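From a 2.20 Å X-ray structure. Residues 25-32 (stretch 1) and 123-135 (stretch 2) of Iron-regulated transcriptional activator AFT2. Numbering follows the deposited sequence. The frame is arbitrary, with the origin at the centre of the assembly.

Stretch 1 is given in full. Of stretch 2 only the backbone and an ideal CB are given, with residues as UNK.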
# COMPACT_ATOMS: atom_id res chain seq x y z
N LEU A 25 4.17 -12.09 17.23
CA LEU A 25 2.75 -12.43 17.25
C LEU A 25 2.46 -13.70 16.45
O LEU A 25 1.57 -14.47 16.81
CB LEU A 25 1.91 -11.26 16.73
CG LEU A 25 1.80 -10.09 17.70
CD1 LEU A 25 1.07 -8.92 17.07
CD2 LEU A 25 1.08 -10.54 18.97
N GLN A 26 3.21 -13.92 15.38
CA GLN A 26 3.04 -15.12 14.56
C GLN A 26 3.38 -16.38 15.34
O GLN A 26 2.70 -17.40 15.22
CB GLN A 26 3.89 -15.04 13.29
CG GLN A 26 3.39 -14.04 12.26
CD GLN A 26 4.33 -13.89 11.08
OE1 GLN A 26 5.53 -13.70 11.26
NE2 GLN A 26 3.79 -14.00 9.88
N LYS A 27 4.44 -16.32 16.13
CA LYS A 27 4.84 -17.44 16.96
C LYS A 27 3.70 -17.84 17.90
O LYS A 27 3.53 -19.02 18.20
CB LYS A 27 6.09 -17.12 17.78
CG LYS A 27 7.37 -17.04 16.95
CD LYS A 27 8.56 -16.70 17.83
CE LYS A 27 8.70 -17.68 18.98
NZ LYS A 27 9.86 -17.34 19.86
N ILE A 28 2.93 -16.86 18.33
CA ILE A 28 1.86 -17.09 19.30
C ILE A 28 0.55 -17.50 18.65
O ILE A 28 -0.15 -18.39 19.13
CB ILE A 28 1.61 -15.84 20.17
CG1 ILE A 28 2.87 -15.46 20.95
CG2 ILE A 28 0.45 -16.09 21.12
CD1 ILE A 28 2.70 -14.23 21.79
N PHE A 29 0.21 -16.85 17.54
CA PHE A 29 -1.12 -17.05 16.95
C PHE A 29 -1.20 -18.11 15.85
O PHE A 29 -2.26 -18.70 15.64
CB PHE A 29 -1.72 -15.72 16.51
CG PHE A 29 -2.23 -14.90 17.66
CD1 PHE A 29 -3.52 -15.08 18.13
CD2 PHE A 29 -1.40 -13.98 18.30
CE1 PHE A 29 -3.99 -14.34 19.20
CE2 PHE A 29 -1.87 -13.25 19.37
CZ PHE A 29 -3.16 -13.42 19.82
N TYR A 30 -0.10 -18.34 15.16
CA TYR A 30 -0.06 -19.40 14.15
C TYR A 30 -0.54 -20.74 14.72
O TYR A 30 -1.36 -21.42 14.10
CB TYR A 30 1.34 -19.54 13.55
CG TYR A 30 1.51 -18.83 12.22
CD1 TYR A 30 0.43 -18.59 11.39
CD2 TYR A 30 2.77 -18.41 11.80
CE1 TYR A 30 0.59 -17.95 10.17
CE2 TYR A 30 2.94 -17.77 10.59
CZ TYR A 30 1.84 -17.54 9.78
OH TYR A 30 2.01 -16.90 8.57
N PRO A 31 -0.02 -21.14 15.89
CA PRO A 31 -0.47 -22.41 16.47
C PRO A 31 -1.97 -22.42 16.75
O PRO A 31 -2.55 -23.50 16.90
CB PRO A 31 0.31 -22.49 17.78
CG PRO A 31 1.53 -21.67 17.55
CD PRO A 31 1.06 -20.53 16.69
N GLN A 32 -2.59 -21.25 16.81
CA GLN A 32 -4.02 -21.15 17.09
C GLN A 32 -4.86 -21.12 15.81
O GLN A 32 -6.06 -20.86 15.85
CB GLN A 32 -4.31 -19.91 17.92
CG GLN A 32 -3.51 -19.82 19.21
CD GLN A 32 -3.99 -20.80 20.27
OE1 GLN A 32 -5.17 -20.81 20.62
NE2 GLN A 32 -3.07 -21.62 20.77
N UNK A 123 18.04 -18.87 13.98
CA UNK A 123 18.50 -19.98 14.79
C UNK A 123 17.60 -20.25 15.99
O UNK A 123 18.06 -20.72 17.03
CB UNK A 123 19.93 -19.71 15.27
N UNK A 124 16.32 -19.95 15.85
CA UNK A 124 15.35 -20.17 16.92
C UNK A 124 15.03 -21.66 17.03
O UNK A 124 13.97 -22.11 16.58
CB UNK A 124 14.07 -19.36 16.67
N UNK A 125 15.94 -22.41 17.63
CA UNK A 125 15.83 -23.87 17.70
C UNK A 125 14.52 -24.35 18.34
O UNK A 125 13.88 -25.27 17.82
CB UNK A 125 17.01 -24.43 18.49
N UNK A 126 14.14 -23.75 19.45
CA UNK A 126 12.94 -24.17 20.17
C UNK A 126 11.67 -23.95 19.34
O UNK A 126 10.81 -24.83 19.27
CB UNK A 126 12.83 -23.41 21.50
N UNK A 127 11.56 -22.79 18.72
CA UNK A 127 10.39 -22.48 17.90
C UNK A 127 10.29 -23.45 16.73
O UNK A 127 9.21 -23.95 16.42
CB UNK A 127 10.45 -21.04 17.39
N UNK A 128 11.42 -23.70 16.08
CA UNK A 128 11.46 -24.63 14.95
C UNK A 128 10.94 -26.00 15.37
O UNK A 128 10.14 -26.62 14.66
CB UNK A 128 12.88 -24.75 14.40
N UNK A 129 11.39 -26.48 16.53
CA UNK A 129 10.91 -27.75 17.07
C UNK A 129 9.40 -27.71 17.27
O UNK A 129 8.69 -28.62 16.84
CB UNK A 129 11.61 -28.07 18.39
N UNK A 130 8.92 -26.66 17.93
CA UNK A 130 7.50 -26.51 18.21
C UNK A 130 6.65 -26.61 16.94
O UNK A 130 5.67 -27.35 16.90
CB UNK A 130 7.25 -25.17 18.90
N UNK A 131 7.04 -25.86 15.91
CA UNK A 131 6.26 -25.82 14.68
C UNK A 131 6.44 -27.07 13.83
O UNK A 131 5.53 -27.45 13.08
CB UNK A 131 6.64 -24.58 13.86
N UNK A 132 7.59 -27.72 13.95
CA UNK A 132 7.79 -29.01 13.30
C UNK A 132 6.75 -30.01 13.77
O UNK A 132 6.16 -30.74 12.97
CB UNK A 132 9.20 -29.54 13.58
N UNK A 133 6.51 -30.04 15.08
CA UNK A 133 5.53 -30.94 15.67
C UNK A 133 4.11 -30.55 15.28
O UNK A 133 3.27 -31.41 15.02
CB UNK A 133 5.67 -30.95 17.19
N UNK A 134 3.84 -29.25 15.22
CA UNK A 134 2.53 -28.76 14.81
C UNK A 134 2.22 -29.16 13.38
O UNK A 134 1.09 -29.52 13.05
CB UNK A 134 2.46 -27.24 14.96
N UNK A 135 3.23 -29.09 12.52
CA UNK A 135 3.08 -29.49 11.12
C UNK A 135 2.92 -31.01 11.04
O UNK A 135 2.09 -31.51 10.28
CB UNK A 135 4.28 -29.03 10.29

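Position 123 has positive phi (62/30), a conformation that favours glycine or asparagine, and lies out of reach of stretch 1. It is Asn123, which ends a preceding helix in a Schellman motif. At 124 the backbone is non-helical (-75/78), immediately before a helix, an N-cap setting that suits aspartate, serine, threonine or asparagine. Its CA-to-CB bond points toward stretch 1, where Lys27 extends an amino group, so an acid could serve both purposes. The residue is Asp124. With chi1 in t, Asp124 OD1 accepts from the backbone N of 127 at 3.1 Å, capping the helix, while Asp124 OD2 forms a salt bridge with Lys27 NZ at 3.3 Å, its hydrogen bond weak.

Positions 125 and 126 open the helix without contacting stretch 1, and polar residues would be at ease; they are Glu125, poorly ordered, and Lys126, whose end leads away.

At 127, CA-to-CB points toward stretch 1, and the ideal CB already lies 4.1 Å from Lys27 CE. With so little space along that direction, a small residue such as alanine, glycine or serine fits most simply. Ala127 is found, its CB packing against the aliphatic part of the lysine side chain.

Positions 128 and 129 are out of reach, and stretch 1 sets no preference; Ile128 and Lys129 occupy them. Position 130 is also free of contacts, and many residues would suit it, polar or apolar. It is Thr130, whose OG1 donates to Lys126 O at 3.2 Å, a bond back to the preceding turn.

At 131 the CA-to-CB bond runs sideways, and no atom of stretch 1 comes within 5.5 Å of the ideal CB. A long or broad apolar side chain, such as phenylalanine, leucine or methionine, could cross this gap to the surface formed by Lys27, Tyr30 and Pro31. Phe131 does so with chi1 in m, bringing the end of its ring nearer and giving the largest covered area in stretch 2. Tyr30 CB meets the ring edge at Phe131 CE1 (3.8 Å), and Lys27 O also lies at the edge, 3.5 Å from Phe131 CZ. Pro31 CG approaches Phe131 CE1 obliquely at 3.9 Å.

Positions 132 and 133 lie about 10 Å or more from stretch 1 and suit polar residues; they are Asp132 and Glu133.

At 134, CA-to-CB again points toward stretch 1, here toward the apolar ring of Pro31, with room for a medium-sized aliphatic residue: leucine, isoleucine or methionine. Leu134, in the m,t rotamer, places CD1 3.7 Å from Pro31 CB. Position 135 is out of reach and tolerant; it is Glu135, with OE2 hydrogen-bonded elsewhere in the structure.

Stretch 2, residues 123-135: NDEKAIKTFDELE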
# COMPACT_ATOMS: atom_id res chain seq x y z
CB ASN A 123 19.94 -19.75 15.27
CG ASN A 123 20.93 -19.68 14.12
OD1 ASN A 123 20.81 -20.42 13.14
ND2 ASN A 123 21.90 -18.78 14.23
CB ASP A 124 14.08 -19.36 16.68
CG ASP A 124 13.18 -19.31 17.90
OD1 ASP A 124 13.29 -20.23 18.75
OD2 ASP A 124 12.37 -18.37 18.01
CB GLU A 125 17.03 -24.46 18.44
CG GLU A 125 18.36 -24.14 17.79
CD GLU A 125 18.45 -24.66 16.37
OE1 GLU A 125 17.82 -25.70 16.07
OE2 GLU A 125 19.15 -24.03 15.54
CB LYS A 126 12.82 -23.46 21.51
CG LYS A 126 11.55 -23.81 22.27
CD LYS A 126 11.50 -23.14 23.64
CE LYS A 126 12.56 -23.70 24.57
NZ LYS A 126 12.43 -23.15 25.95
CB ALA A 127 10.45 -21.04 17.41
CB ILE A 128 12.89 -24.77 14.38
CG1 ILE A 128 13.38 -23.41 13.87
CG2 ILE A 128 12.92 -25.80 13.26
CD1 ILE A 128 14.84 -23.41 13.45
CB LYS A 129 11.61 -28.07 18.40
CG LYS A 129 13.10 -28.32 18.28
CD LYS A 129 13.71 -28.66 19.64
CE LYS A 129 15.20 -28.94 19.52
NZ LYS A 129 15.80 -29.28 20.84
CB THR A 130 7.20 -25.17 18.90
OG1 THR A 130 7.79 -25.16 20.20
CG2 THR A 130 5.69 -24.97 19.03
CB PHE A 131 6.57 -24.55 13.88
CG PHE A 131 5.97 -23.31 14.48
CD1 PHE A 131 4.69 -22.92 14.13
CD2 PHE A 131 6.67 -22.57 15.41
CE1 PHE A 131 4.12 -21.79 14.69
CE2 PHE A 131 6.11 -21.44 15.97
CZ PHE A 131 4.83 -21.05 15.61
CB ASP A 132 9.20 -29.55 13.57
CG ASP A 132 10.24 -28.96 12.64
OD1 ASP A 132 9.85 -28.36 11.62
OD2 ASP A 132 11.44 -29.11 12.93
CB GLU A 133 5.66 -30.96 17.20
CG GLU A 133 6.99 -31.51 17.69
CD GLU A 133 7.14 -31.40 19.19
OE1 GLU A 133 6.32 -30.71 19.83
OE2 GLU A 133 8.09 -32.00 19.74
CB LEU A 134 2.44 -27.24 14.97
CG LEU A 134 2.46 -26.73 16.42
CD1 LEU A 134 2.40 -25.21 16.47
CD2 LEU A 134 1.30 -27.33 17.20
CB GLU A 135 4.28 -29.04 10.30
CG GLU A 135 4.48 -27.54 10.25
CD GLU A 135 5.79 -27.15 9.60
OE1 GLU A 135 6.30 -27.93 8.76
OE2 GLU A 135 6.32 -26.07 9.92
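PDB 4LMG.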